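Local coordinates for lysosome-associated membrane glycoprotein 1 (Mus musculus, PDB 5GV0) that is a heavily glycosylated membrane protein of the lysosome, whose membrane-proximal luminal domain probably takes part in assembly of the protein, at residues E70-M75 with G86-M91. Numbering follows the deposited sequence.
Sequences ELQFGM and GVRLNM. With NAG (2-acetamido-2-deoxy-beta-D-glucopyranose), chain E; SO4 (sulfate ion), chain B.
Arg-88 pairs with Glu-70 on the glycan-bearing face of an antiparallel beta hairpin. Its CB rests 3.9 Å from C8, the acetamide methyl of the NAG carried by Asn-90. CD passes 4.1 Å from Glu-70 OE1, and a bend at chi3 (-75°) places NE. NE then donates to OE1 at 2.8 Å, while NH2 reaches the same oxygen at 2.7 Å, a side-on salt bridge near the guanidinium plane but above that of the carboxylate, which the extended Glu-70 chain carries alongside. At the adjacent edge NH1 donates to sulfate O4 at 2.7 Å and NH2 also to O1; this ion probably comes from the crystallisation liquor. NAG N2 lies over the guanidinium centre, CZ. Arginine suits the place: its aliphatic part and flat face pack against the acetamide while its N-H groups meet the carboxylate. Gln-72 NE2 donates a 2.9 Å hydrogen bond to OE1, a neutral third donor.

In the backbone, Glu-70 and Arg-88 exchange two nearly straight bonds; of the Gln-72/Gly-86 pair, the return bond from Gly-86 N is longer and bent. Glycine fits because a CB there would crowd Gln-72 CB. On the opposite face Leu-71 CD2 touches Val-87 CG2, branched apolar groups fitting the core. Three donors on one oxygen should stabilise the ionised carboxylate in this buried setting.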
loop_
_atom_site.group_PDB
_atom_site.type_symbol
_atom_site.label_atom_id
_atom_site.label_comp_id
_atom_site.label_asym_id
_atom_site.label_seq_id
_atom_site.Cartn_x
_atom_site.Cartn_y
_atom_site.Cartn_z
ATOM N N GLU A 70 0.853 -0.602 -6.914
ATOM C CA GLU A 70 -0.578 -0.810 -6.691
ATOM C C GLU A 70 -0.801 -1.634 -5.442
ATOM O O GLU A 70 -0.204 -2.701 -5.254
ATOM C CB GLU A 70 -1.257 -1.487 -7.881
ATOM C CG GLU A 70 -2.784 -1.610 -7.689
ATOM C CD GLU A 70 -3.481 -2.167 -8.908
ATOM O OE1 GLU A 70 -3.325 -3.373 -9.176
ATOM O OE2 GLU A 70 -4.183 -1.395 -9.599
ATOM N N LEU A 71 -1.664 -1.117 -4.583
ATOM C CA LEU A 71 -2.104 -1.820 -3.390
ATOM C C LEU A 71 -3.467 -2.405 -3.674
ATOM O O LEU A 71 -4.345 -1.726 -4.224
ATOM C CB LEU A 71 -2.176 -0.882 -2.193
ATOM C CG LEU A 71 -0.922 -0.077 -1.892
ATOM C CD1 LEU A 71 -1.151 0.786 -0.665
ATOM C CD2 LEU A 71 0.263 -1.008 -1.700
ATOM N N GLN A 72 -3.653 -3.666 -3.314
ATOM C CA GLN A 72 -4.935 -4.325 -3.501
ATOM C C GLN A 72 -5.492 -4.715 -2.150
ATOM O O GLN A 72 -4.806 -5.336 -1.344
ATOM C CB GLN A 72 -4.787 -5.552 -4.406
ATOM C CG GLN A 72 -4.156 -5.228 -5.743
ATOM C CD GLN A 72 -4.460 -6.251 -6.817
ATOM O OE1 GLN A 72 -4.862 -7.376 -6.528
ATOM N NE2 GLN A 72 -4.275 -5.859 -8.072
ATOM N N PHE A 73 -6.730 -4.315 -1.896
ATOM C CA PHE A 73 -7.403 -4.624 -0.646
ATOM C C PHE A 73 -8.501 -5.642 -0.905
ATOM O O PHE A 73 -9.187 -5.589 -1.927
ATOM C CB PHE A 73 -7.989 -3.358 -0.012
ATOM C CG PHE A 73 -6.948 -2.380 0.433
ATOM C CD1 PHE A 73 -6.396 -1.477 -0.464
ATOM C CD2 PHE A 73 -6.499 -2.381 1.740
ATOM C CE1 PHE A 73 -5.412 -0.580 -0.055
ATOM C CE2 PHE A 73 -5.520 -1.492 2.153
ATOM C CZ PHE A 73 -4.978 -0.593 1.259
ATOM N N GLY A 74 -8.650 -6.574 0.025
ATOM C CA GLY A 74 -9.685 -7.577 -0.062
ATOM C C GLY A 74 -10.514 -7.582 1.193
ATOM O O GLY A 74 -10.192 -6.931 2.185
ATOM N N MET A 75 -11.607 -8.323 1.153
ATOM C CA MET A 75 -12.377 -8.511 2.356
ATOM C C MET A 75 -13.174 -9.782 2.279
ATOM O O MET A 75 -13.476 -10.295 1.203
ATOM C CB MET A 75 -13.299 -7.324 2.613
ATOM C CG MET A 75 -14.342 -7.087 1.570
ATOM S SD MET A 75 -15.728 -6.333 2.411
ATOM C CE MET A 75 -16.544 -7.778 3.070
ATOM N N GLY A 86 -2.699 -7.579 -1.488
ATOM C CA GLY A 86 -1.768 -7.661 -2.590
ATOM C C GLY A 86 -0.969 -6.406 -2.846
ATOM O O GLY A 86 -1.421 -5.302 -2.561
ATOM N N VAL A 87 0.229 -6.594 -3.388
ATOM C CA VAL A 87 1.074 -5.503 -3.843
ATOM C C VAL A 87 1.610 -5.829 -5.234
ATOM O O VAL A 87 2.052 -6.954 -5.483
ATOM C CB VAL A 87 2.257 -5.263 -2.876
ATOM C CG1 VAL A 87 3.369 -4.437 -3.542
ATOM C CG2 VAL A 87 1.766 -4.600 -1.599
ATOM N N ARG A 88 1.541 -4.854 -6.136
ATOM C CA ARG A 88 2.160 -4.954 -7.454
ATOM C C ARG A 88 3.083 -3.769 -7.643
ATOM O O ARG A 88 2.682 -2.632 -7.405
ATOM C CB ARG A 88 1.119 -4.957 -8.582
ATOM C CG ARG A 88 0.102 -6.071 -8.542
ATOM C CD ARG A 88 -0.532 -6.275 -9.918
ATOM N NE ARG A 88 -1.503 -5.240 -10.272
ATOM C CZ ARG A 88 -1.996 -5.077 -11.496
ATOM N NH1 ARG A 88 -1.592 -5.864 -12.485
ATOM N NH2 ARG A 88 -2.884 -4.121 -11.737
ATOM N N LEU A 89 4.306 -4.025 -8.087
ATOM C CA LEU A 89 5.248 -2.953 -8.359
ATOM C C LEU A 89 5.863 -3.094 -9.743
ATOM O O LEU A 89 6.425 -4.136 -10.072
ATOM C CB LEU A 89 6.351 -2.938 -7.296
ATOM C CG LEU A 89 7.481 -1.929 -7.516
ATOM C CD1 LEU A 89 6.993 -0.502 -7.307
ATOM C CD2 LEU A 89 8.653 -2.239 -6.602
ATOM N N ASN A 90 5.739 -2.048 -10.555
ATOM C CA ASN A 90 6.514 -1.927 -11.785
ATOM C C ASN A 90 7.587 -0.883 -11.553
ATOM O O ASN A 90 7.293 0.193 -11.032
ATOM C CB ASN A 90 5.649 -1.498 -12.973
ATOM C CG ASN A 90 4.710 -2.581 -13.455
ATOM O OD1 ASN A 90 4.813 -3.746 -13.068
ATOM N ND2 ASN A 90 3.780 -2.187 -14.321
ATOM N N MET A 91 8.822 -1.167 -11.938
ATOM C CA MET A 91 9.860 -0.179 -11.702
ATOM C C MET A 91 10.942 -0.198 -12.763
ATOM O O MET A 91 11.259 -1.242 -13.325
ATOM C CB MET A 91 10.472 -0.408 -10.323
ATOM C CG MET A 91 11.281 0.755 -9.804
ATOM S SD MET A 91 11.580 0.574 -8.039
ATOM C CE MET A 91 11.902 2.275 -7.594
HETATM C C1 NAG E . 2.801 -3.078 -14.883
HETATM C C2 NAG E . 1.400 -2.622 -14.480
HETATM C C3 NAG E . 0.344 -3.510 -15.135
HETATM C C4 NAG E . 0.570 -3.586 -16.640
HETATM C C5 NAG E . 2.005 -4.010 -16.930
HETATM C C6 NAG E . 2.333 -4.009 -18.404
HETATM C C7 NAG E . 1.011 -1.542 -12.305
HETATM C C8 NAG E . 0.912 -1.747 -10.824
HETATM N N2 NAG E . 1.255 -2.636 -13.033
HETATM O O3 NAG E . -0.944 -2.966 -14.874
HETATM O O4 NAG E . -0.322 -4.533 -17.217
HETATM O O5 NAG E . 2.909 -3.093 -16.301
HETATM O O6 NAG E . 2.396 -2.686 -18.920
HETATM O O7 NAG E . 0.871 -0.436 -12.819
HETATM S S SO4 B . -3.950 -4.818 -15.446
HETATM O O1 SO4 B . -4.710 -4.035 -14.473
HETATM O O2 SO4 B . -4.700 -6.025 -15.777
HETATM O O3 SO4 B . -3.736 -4.029 -16.656
HETATM O O4 SO4 B . -2.656 -5.189 -14.878
#